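Local atomic coordinates of Ice-binding protein isoform1a (Antarctomyces psychrotrophicus, PDB entry 7BWX), a protein that binds ice, with a surface tuned to specific water molecules in the prism planes of the crystal. Residues A[23-28]-A[45-50]; A[183-188]-A[200-205]. The protein carries 1 engineered substitution. All coordinates share one frame; numbering follows the deposited sequence.

How the contacts relate
From the N terminus, the chain enters contact 1 at residues 23-28, forms strands 32-34 and 36-39, and closes the turn when 45-50 comes back alongside 25-28. Helix 61-79 follows, and then further turns of the right-handed beta-helix. Near the C-terminal end, contact 2 opens at 183-188 and closes one turn later at 200-205. The two contacts are therefore in series, neither nested nor crossed, but they meet in space: strand 25-28 lies beside strand 197-200, and A28 O is probably hydrogen-bonded to S201 N. Contact 1 joins two N-terminal turns, contact 2 joins two C-terminal ones, and at this junction the two sets sit against each other, although far apart in sequence.

Contact 1. Residues A[23-28]-A[45-50]; sequences QGVANA and TGFPPG
The side chain of N27 lies across one face of the F47 ring, with N27 CB 3.5 Å from F47 CE1 and N27 CG farther out over the same face. The amide and ring planes are 36° apart, so the two groups are tilted against each other and not stacked flat. V25 meets the ring differently: its CG1, anti to the backbone N, reaches the ring edge near its plane, 4.0 Å from F47 CE1. L199 and M37 also touch both V25 and F47. An alanine in place of F47 would probably take the ring contact from V25 CG1 and N27 CB and open a gap beside L199 and M37.

The backbones are joined by a single bridge between A26 and T45. T45 N donates to V25 O at 2.9 Å, while N27 N donates to T45 O at 2.9 Å. Beyond the bridge G46 takes a positive phi and its CA makes a CH contact with N27 O at 3.3 Å; a side chain here would collide with that oxygen. The loop folds back on itself through G50 N to G46 O, 2.8 Å, around two cis prolines, P48 and P49. Two backbone bonds and a small apolar patch thus hold the loop 45-50 of one solenoid turn against strand 25-28 of the preceding one.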
# COMPACT_ATOMS: atom_id res chain seq x y z
N GLN A 23 -7.48 2.47 13.76
CA GLN A 23 -8.51 3.45 14.13
C GLN A 23 -9.61 3.55 13.06
O GLN A 23 -10.29 4.60 12.99
CB GLN A 23 -7.87 4.80 14.46
CG GLN A 23 -6.83 4.77 15.59
CD GLN A 23 -7.08 3.87 16.77
OE1 GLN A 23 -8.18 3.78 17.33
NE2 GLN A 23 -6.02 3.20 17.18
N GLY A 24 -9.83 2.48 12.29
CA GLY A 24 -11.08 2.30 11.56
C GLY A 24 -10.90 2.40 10.04
O GLY A 24 -9.86 2.90 9.57
N VAL A 25 -11.91 1.92 9.33
CA VAL A 25 -12.02 2.05 7.85
C VAL A 25 -13.34 2.75 7.60
O VAL A 25 -14.38 2.31 8.18
CB VAL A 25 -11.96 0.68 7.16
CG1 VAL A 25 -12.07 0.87 5.66
CG2 VAL A 25 -10.73 -0.11 7.49
N ALA A 26 -13.31 3.87 6.92
CA ALA A 26 -14.48 4.69 6.62
C ALA A 26 -14.65 4.66 5.10
O ALA A 26 -13.79 5.21 4.42
CB ALA A 26 -14.30 6.12 7.11
N ASN A 27 -15.74 4.08 4.61
CA ASN A 27 -16.00 3.88 3.17
C ASN A 27 -17.19 4.72 2.71
O ASN A 27 -18.23 4.72 3.38
CB ASN A 27 -16.27 2.40 2.86
CG ASN A 27 -16.59 2.18 1.40
OD1 ASN A 27 -17.77 1.92 1.01
ND2 ASN A 27 -15.60 2.45 0.60
N ALA A 28 -17.11 5.21 1.48
CA ALA A 28 -18.25 5.70 0.68
C ALA A 28 -18.29 4.89 -0.62
O ALA A 28 -17.22 4.54 -1.14
CB ALA A 28 -18.05 7.16 0.37
N THR A 45 -17.19 1.78 8.84
CA THR A 45 -18.45 2.38 8.37
C THR A 45 -18.47 2.33 6.85
O THR A 45 -17.38 2.34 6.24
CB THR A 45 -18.64 3.83 8.84
OG1 THR A 45 -17.51 4.61 8.41
CG2 THR A 45 -18.58 3.92 10.33
N GLY A 46 -19.68 2.24 6.29
CA GLY A 46 -19.85 2.27 4.82
C GLY A 46 -19.78 0.90 4.16
O GLY A 46 -19.66 0.85 2.92
N PHE A 47 -19.98 -0.17 4.93
CA PHE A 47 -20.15 -1.54 4.43
C PHE A 47 -21.47 -2.08 4.95
O PHE A 47 -21.51 -2.53 6.09
CB PHE A 47 -18.97 -2.40 4.88
CG PHE A 47 -17.63 -1.95 4.39
CD1 PHE A 47 -16.93 -0.96 5.05
CD2 PHE A 47 -17.05 -2.53 3.26
CE1 PHE A 47 -15.69 -0.54 4.59
CE2 PHE A 47 -15.81 -2.11 2.80
CZ PHE A 47 -15.14 -1.09 3.46
N PRO A 48 -22.60 -2.09 4.18
CA PRO A 48 -22.69 -1.59 2.80
C PRO A 48 -22.69 -0.08 2.71
O PRO A 48 -22.88 0.61 3.73
CB PRO A 48 -24.04 -2.19 2.31
CG PRO A 48 -24.86 -2.27 3.56
CD PRO A 48 -23.87 -2.66 4.65
N PRO A 49 -22.49 0.53 1.52
CA PRO A 49 -22.46 -0.15 0.21
C PRO A 49 -21.16 -0.85 -0.20
O PRO A 49 -21.14 -1.64 -1.14
CB PRO A 49 -22.76 1.03 -0.74
CG PRO A 49 -22.10 2.20 -0.06
CD PRO A 49 -22.47 2.00 1.39
N GLY A 50 -20.09 -0.65 0.56
CA GLY A 50 -18.86 -1.40 0.36
C GLY A 50 -19.07 -2.86 0.64
O GLY A 50 -19.98 -3.22 1.43

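Contact 2. Residues A[183-188]-A[200-205]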
# COMPACT_ATOMS: atom_id res chain seq x y z
N THR A 183 -11.87 8.58 -5.00
CA THR A 183 -12.89 7.99 -5.88
C THR A 183 -12.23 7.18 -6.99
O THR A 183 -11.51 7.72 -7.81
CB THR A 183 -13.80 9.06 -6.50
OG1 THR A 183 -14.16 9.96 -5.45
CG2 THR A 183 -15.06 8.47 -7.10
N GLY A 184 -12.53 5.91 -7.00
CA GLY A 184 -12.25 5.03 -8.14
C GLY A 184 -10.84 4.53 -8.12
O GLY A 184 -10.51 3.76 -9.06
N ALA A 185 -10.00 4.93 -7.16
CA ALA A 185 -8.63 4.36 -7.12
C ALA A 185 -8.69 2.84 -6.99
O ALA A 185 -9.55 2.29 -6.25
CB ALA A 185 -7.81 4.99 -6.02
N THR A 186 -7.76 2.15 -7.64
CA THR A 186 -7.67 0.68 -7.64
C THR A 186 -6.28 0.29 -7.17
O THR A 186 -5.29 1.04 -7.44
CB THR A 186 -8.06 0.08 -9.00
OG1 THR A 186 -7.15 0.54 -10.00
CG2 THR A 186 -9.48 0.44 -9.39
N ILE A 187 -6.22 -0.84 -6.49
CA ILE A 187 -4.97 -1.35 -5.89
C ILE A 187 -4.95 -2.87 -6.07
O ILE A 187 -5.90 -3.56 -5.69
CB ILE A 187 -4.87 -0.93 -4.39
CG1 ILE A 187 -4.85 0.58 -4.21
CG2 ILE A 187 -3.64 -1.55 -3.75
CD1 ILE A 187 -6.21 1.20 -3.94
N ASN A 188 -3.87 -3.35 -6.64
CA ASN A 188 -3.42 -4.75 -6.57
C ASN A 188 -2.32 -4.78 -5.54
O ASN A 188 -1.17 -4.40 -5.86
CB ASN A 188 -2.93 -5.28 -7.93
CG ASN A 188 -4.09 -5.57 -8.88
OD1 ASN A 188 -5.23 -5.87 -8.45
ND2 ASN A 188 -3.83 -5.46 -10.17
N ASP A 200 -13.28 5.46 -1.15
CA ASP A 200 -14.42 5.95 -1.94
C ASP A 200 -14.44 5.16 -3.27
O ASP A 200 -13.59 5.44 -4.12
CB ASP A 200 -14.31 7.46 -2.13
CG ASP A 200 -15.47 8.04 -2.95
OD1 ASP A 200 -16.32 7.27 -3.45
OD2 ASP A 200 -15.51 9.24 -3.11
N SER A 201 -15.36 4.21 -3.40
CA SER A 201 -15.59 3.44 -4.64
C SER A 201 -14.28 2.86 -5.12
O SER A 201 -13.98 2.96 -6.33
CB SER A 201 -16.23 4.35 -5.66
OG SER A 201 -17.30 5.03 -5.02
N ASN A 202 -13.58 2.16 -4.24
CA ASN A 202 -12.26 1.59 -4.61
C ASN A 202 -12.38 0.10 -4.87
O ASN A 202 -13.34 -0.56 -4.44
CB ASN A 202 -11.20 1.82 -3.54
CG ASN A 202 -11.14 3.28 -3.18
OD1 ASN A 202 -11.48 3.65 -2.06
ND2 ASN A 202 -10.68 4.08 -4.12
N THR A 203 -11.36 -0.44 -5.52
CA THR A 203 -11.19 -1.91 -5.58
C THR A 203 -9.79 -2.21 -5.10
O THR A 203 -8.84 -1.67 -5.65
CB THR A 203 -11.37 -2.49 -6.99
OG1 THR A 203 -12.64 -2.01 -7.41
CG2 THR A 203 -11.34 -4.01 -7.00
N VAL A 204 -9.68 -3.07 -4.12
CA VAL A 204 -8.39 -3.53 -3.57
C VAL A 204 -8.39 -5.04 -3.65
O VAL A 204 -9.30 -5.71 -3.06
CB VAL A 204 -8.22 -3.07 -2.11
CG1 VAL A 204 -6.87 -3.55 -1.58
CG2 VAL A 204 -8.45 -1.59 -1.96
N THR A 205 -7.41 -5.57 -4.34
CA THR A 205 -7.25 -7.02 -4.50
C THR A 205 -5.88 -7.46 -3.98
O THR A 205 -4.85 -7.17 -4.62
CB THR A 205 -7.44 -7.41 -5.97
OG1 THR A 205 -8.71 -6.92 -6.38
CG2 THR A 205 -7.34 -8.90 -6.16
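A185 O draws three groups of residues 202-203: two N-H donors and, more loosely, N202 CA through a CH contact. N202 ND2 donates to it at 3.0 Å, with A185 O lying close to the plane of the N202 amide. T203 N adds a weak hydrogen bond at 3.4 Å. With CG anti to its carbonyl carbon (chi1 -52°), N202 folds its amide back along the chain, where OD1 accepts D200 N at 2.7 Å and ND2 also donates to Q182 O. Both ends of this buried amide are thereby satisfied, which fixes its rotation.

Past N202 the two segments become parallel strands in register, T186 beside T203, I187 beside V204 and N188 beside T205, as expected of successive turns of a right-handed beta-helix. I187 N donates to T203 O at 2.9 Å, and I187 O accepts T205 N. I187 and V204 lie side by side on the buried face, CD1 of I187 4.1 Å from CG2 of V204; L169 and I33 continue the apolar stack into the neighbouring turns. The other face carries T203, which lies against N34, and T186, N188 and T205, whose polar ends look to adjacent turns: T186 OG1 is hydrogen-bonded to H168 ND1, N188 ND2 to E170 OE2, and T205 OG1 to N34 ND2.

At the opposite end T183 and D200 run alongside each other. T183 OG1 donates to D200 OD2 at 2.8 Å, meeting the oxygen from well above the carboxylate plane, while S201 OG donates to D200 OD1 at 2.9 Å, nearly along its C-O axis. One hydroxyl on each oxygen would limit rotation of the carboxylate. G184, at positive phi, links its N to D200 O at 3.1 Å.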